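Long-range contact in WbbM protein (Klebsiella pneumoniae, PDB 6U4B), which is a bifunctional glycosyltransferase that polymerises O-antigen, assembled as a trimer and carrying a magnesium site in a domain of the glycosyltransferase 8 family: residues V527-G532 against I559-E564. Sequence-based numbering, arbitrary orientation.
With MG (magnesium ion), chain C.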
ATOM      1  N   VAL A 527      -9.946  -9.411  23.354  1.00 42.23           N
ATOM      2  CA  VAL A 527      -9.242 -10.682  23.236  1.00 41.92           C
ATOM      3  C   VAL A 527      -7.758 -10.437  23.481  1.00 44.19           C
ATOM      4  O   VAL A 527      -7.094  -9.748  22.704  1.00 43.65           O
ATOM      5  CB  VAL A 527      -9.482 -11.327  21.865  1.00 43.05           C
ATOM      6  CG1 VAL A 527      -8.730 -12.649  21.752  1.00 39.05           C
ATOM      7  CG2 VAL A 527     -10.973 -11.539  21.638  1.00 43.04           C
ATOM      8  N   TYR A 528      -7.235 -11.001  24.569  1.00 44.06           N
ATOM      9  CA  TYR A 528      -5.798 -10.975  24.797  1.00 51.87           C
ATOM     10  C   TYR A 528      -5.080 -11.719  23.679  1.00 60.44           C
ATOM     11  O   TYR A 528      -5.504 -12.800  23.259  1.00 55.97           O
ATOM     12  CB  TYR A 528      -5.448 -11.617  26.140  1.00 58.84           C
ATOM     13  CG  TYR A 528      -5.957 -10.884  27.360  1.00 73.15           C
ATOM     14  CD1 TYR A 528      -7.112 -11.297  28.008  1.00 79.18           C
ATOM     15  CD2 TYR A 528      -5.268  -9.794  27.878  1.00 75.03           C
ATOM     16  CE1 TYR A 528      -7.576 -10.641  29.128  1.00 79.80           C
ATOM     17  CE2 TYR A 528      -5.724  -9.130  29.000  1.00 77.75           C
ATOM     18  CZ  TYR A 528      -6.879  -9.558  29.621  1.00 81.47           C
ATOM     19  OH  TYR A 528      -7.338  -8.904  30.740  1.00 84.59           O
ATOM     20  N   HIS A 529      -3.985 -11.137  23.193  1.00 66.26           N
ATOM     21  CA  HIS A 529      -3.184 -11.823  22.189  1.00 76.64           C
ATOM     22  C   HIS A 529      -2.339 -12.943  22.783  1.00 87.77           C
ATOM     23  O   HIS A 529      -1.806 -13.760  22.027  1.00 87.13           O
ATOM     24  CB  HIS A 529      -2.290 -10.825  21.446  1.00 72.61           C
ATOM     25  CG  HIS A 529      -1.113 -10.350  22.239  1.00 73.31           C
ATOM     26  ND1 HIS A 529      -1.229  -9.829  23.509  1.00 72.20           N
ATOM     27  CD2 HIS A 529       0.206 -10.307  21.934  1.00 76.20           C
ATOM     28  CE1 HIS A 529      -0.033  -9.492  23.955  1.00 73.21           C
ATOM     29  NE2 HIS A 529       0.856  -9.770  23.019  1.00 76.25           N
ATOM     30  N   GLY A 530      -2.211 -13.002  24.109  1.00101.58           N
ATOM     31  CA  GLY A 530      -1.556 -14.108  24.774  1.00106.53           C
ATOM     32  C   GLY A 530      -0.080 -13.932  25.056  1.00108.21           C
ATOM     33  O   GLY A 530       0.546 -14.871  25.566  1.00112.35           O
ATOM     34  N   ASN A 531       0.490 -12.772  24.751  1.00106.31           N
ATOM     35  CA  ASN A 531       1.932 -12.505  24.920  1.00106.50           C
ATOM     36  C   ASN A 531       2.693 -13.546  24.093  1.00110.45           C
ATOM     37  O   ASN A 531       2.245 -13.915  22.996  1.00109.22           O
ATOM     38  CB  ASN A 531       2.294 -12.472  26.393  1.00102.20           C
ATOM     39  CG  ASN A 531       2.319 -11.066  26.956  1.00100.21           C
ATOM     40  OD1 ASN A 531       3.171 -10.257  26.592  1.00101.34           O
ATOM     41  ND2 ASN A 531       1.390 -10.771  27.858  1.00 97.86           N
ATOM     42  N   GLY A 532       3.837 -14.035  24.578  1.00115.01           N
ATOM     43  CA  GLY A 532       4.567 -15.053  23.845  1.00122.45           C
ATOM     44  C   GLY A 532       4.038 -16.452  24.064  1.00128.96           C
ATOM     45  O   GLY A 532       4.214 -17.323  23.207  1.00132.92           O
ATOM     46  N   ILE A 559      -8.488  -6.818  19.473  1.00 37.33           N
ATOM     47  CA  ILE A 559      -7.321  -7.571  19.910  1.00 37.80           C
ATOM     48  C   ILE A 559      -6.535  -6.693  20.872  1.00 41.01           C
ATOM     49  O   ILE A 559      -6.173  -5.562  20.535  1.00 37.34           O
ATOM     50  CB  ILE A 559      -6.458  -8.001  18.716  1.00 41.16           C
ATOM     51  CG1 ILE A 559      -7.264  -8.911  17.789  1.00 40.32           C
ATOM     52  CG2 ILE A 559      -5.188  -8.683  19.195  1.00 42.98           C
ATOM     53  CD1 ILE A 559      -6.655  -9.091  16.414  1.00 42.18           C
ATOM     54  N   HIS A 560      -6.277  -7.205  22.070  1.00 38.40           N
ATOM     55  CA  HIS A 560      -5.602  -6.452  23.119  1.00 39.86           C
ATOM     56  C   HIS A 560      -4.188  -6.999  23.273  1.00 41.71           C
ATOM     57  O   HIS A 560      -3.999  -8.130  23.736  1.00 43.11           O
ATOM     58  CB  HIS A 560      -6.376  -6.542  24.433  1.00 46.54           C
ATOM     59  CG  HIS A 560      -5.977  -5.509  25.439  1.00 55.46           C
ATOM     60  ND1 HIS A 560      -6.631  -5.348  26.642  1.00 57.95           N
ATOM     61  CD2 HIS A 560      -4.992  -4.580  25.419  1.00 55.95           C
ATOM     62  CE1 HIS A 560      -6.066  -4.364  27.318  1.00 58.76           C
ATOM     63  NE2 HIS A 560      -5.070  -3.881  26.599  1.00 60.19           N
ATOM     64  N   TYR A 561      -3.194  -6.193  22.899  1.00 43.64           N
ATOM     65  CA  TYR A 561      -1.805  -6.602  23.056  1.00 48.91           C
ATOM     66  C   TYR A 561      -1.298  -6.266  24.451  1.00 56.27           C
ATOM     67  O   TYR A 561      -0.216  -5.689  24.608  1.00 56.71           O
ATOM     68  CB  TYR A 561      -0.928  -5.951  21.992  1.00 48.06           C
ATOM     69  CG  TYR A 561      -1.375  -6.282  20.593  1.00 46.64           C
ATOM     70  CD1 TYR A 561      -2.202  -5.419  19.890  1.00 42.67           C
ATOM     71  CD2 TYR A 561      -1.004  -7.474  19.986  1.00 44.34           C
ATOM     72  CE1 TYR A 561      -2.628  -5.723  18.615  1.00 38.74           C
ATOM     73  CE2 TYR A 561      -1.423  -7.787  18.710  1.00 45.05           C
ATOM     74  CZ  TYR A 561      -2.235  -6.906  18.031  1.00 44.00           C
ATOM     75  OH  TYR A 561      -2.658  -7.208  16.761  1.00 41.76           O
ATOM     76  N   ALA A 562      -2.069  -6.633  25.468  1.00 63.86           N
ATOM     77  CA  ALA A 562      -1.670  -6.357  26.838  1.00 71.89           C
ATOM     78  C   ALA A 562      -0.508  -7.250  27.245  1.00 79.46           C
ATOM     79  O   ALA A 562      -0.503  -8.455  26.982  1.00 77.58           O
ATOM     80  CB  ALA A 562      -2.847  -6.556  27.789  1.00 69.86           C
ATOM     81  N   GLY A 563       0.489  -6.646  27.880  1.00 88.48           N
ATOM     82  CA  GLY A 563       1.596  -7.412  28.411  1.00 95.93           C
ATOM     83  C   GLY A 563       2.961  -6.902  28.005  1.00102.94           C
ATOM     84  O   GLY A 563       3.143  -5.715  27.718  1.00105.26           O
ATOM     85  N   GLU A 564       3.928  -7.817  27.968  1.00105.42           N
ATOM     86  CA  GLU A 564       5.334  -7.498  27.760  1.00106.55           C
ATOM     87  C   GLU A 564       5.744  -7.540  26.293  1.00 98.59           C
ATOM     88  O   GLU A 564       6.556  -6.717  25.855  1.00 98.13           O
ATOM     89  CB  GLU A 564       6.196  -8.465  28.575  1.00113.59           C
ATOM     90  CG  GLU A 564       5.662  -9.896  28.580  1.00114.70           C
ATOM     91  CD  GLU A 564       6.449 -10.820  29.489  1.00119.55           C
ATOM     92  OE1 GLU A 564       7.636 -10.531  29.749  1.00122.88           O
ATOM     93  OE2 GLU A 564       5.879 -11.832  29.950  1.00119.87           O
TER
HETATM   94 MG    MG C 602      -3.858  -2.437  27.426  1.00 35.94          MG
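His529 lies across the backbone of Tyr561: Tyr561 CA sits 3.7 Å from the centroid of the His529 imidazole and 30° off its normal, a CH-pi contact. The Tyr561 ring approaches the same residue edge-to-face, with planes at 62°, bringing its CD2 within 3.6 Å of His529 CD2. The imidazole gets there because CG sits between the backbone N and the carbonyl carbon (chi1 75°), which brings the ring over Tyr561 CA, just past the end of strand 558-560. The opposite face of the imidazole meets the backbone N of Asn531, and Asn565 O accepts a bond from His529 NE2.

Beside this ring, two short strands pair in parallel. His560 N donates almost straight to Val527 O (2.7 Å), and His529 N returns the bond to His560 O at 3.1 Å; a weak third bond reaches that oxygen from His529 ND1. Further along, the Asn531 side chain bridges the departing loops: OD1 takes a weak bond from Glu564 N (2.9 Å) and another bond from Asn565 N.

On the sheet face shared by Tyr528 and His560, the rings are nearly parallel but slid apart. Ala562 CB fills the step, over the centre of the imidazole and 4.0 Å from Tyr528 CD2, at that ring's edge. His560 ND1 hydrogen-bonds Asn526 OD1, while NE2 binds the magnesium ion at 2.1 Å, completing a site with Asp406 and Asp408 consistent with the metal-binding DxD motif of this glycosyltransferase fold. The parallel pairing within this beta-alpha-beta unit and the second-shell Asn526 are consistent with fixing backbone position and ring rotation of a metal ligand, and coordination would be expected to polarise the N-H facing Asn526.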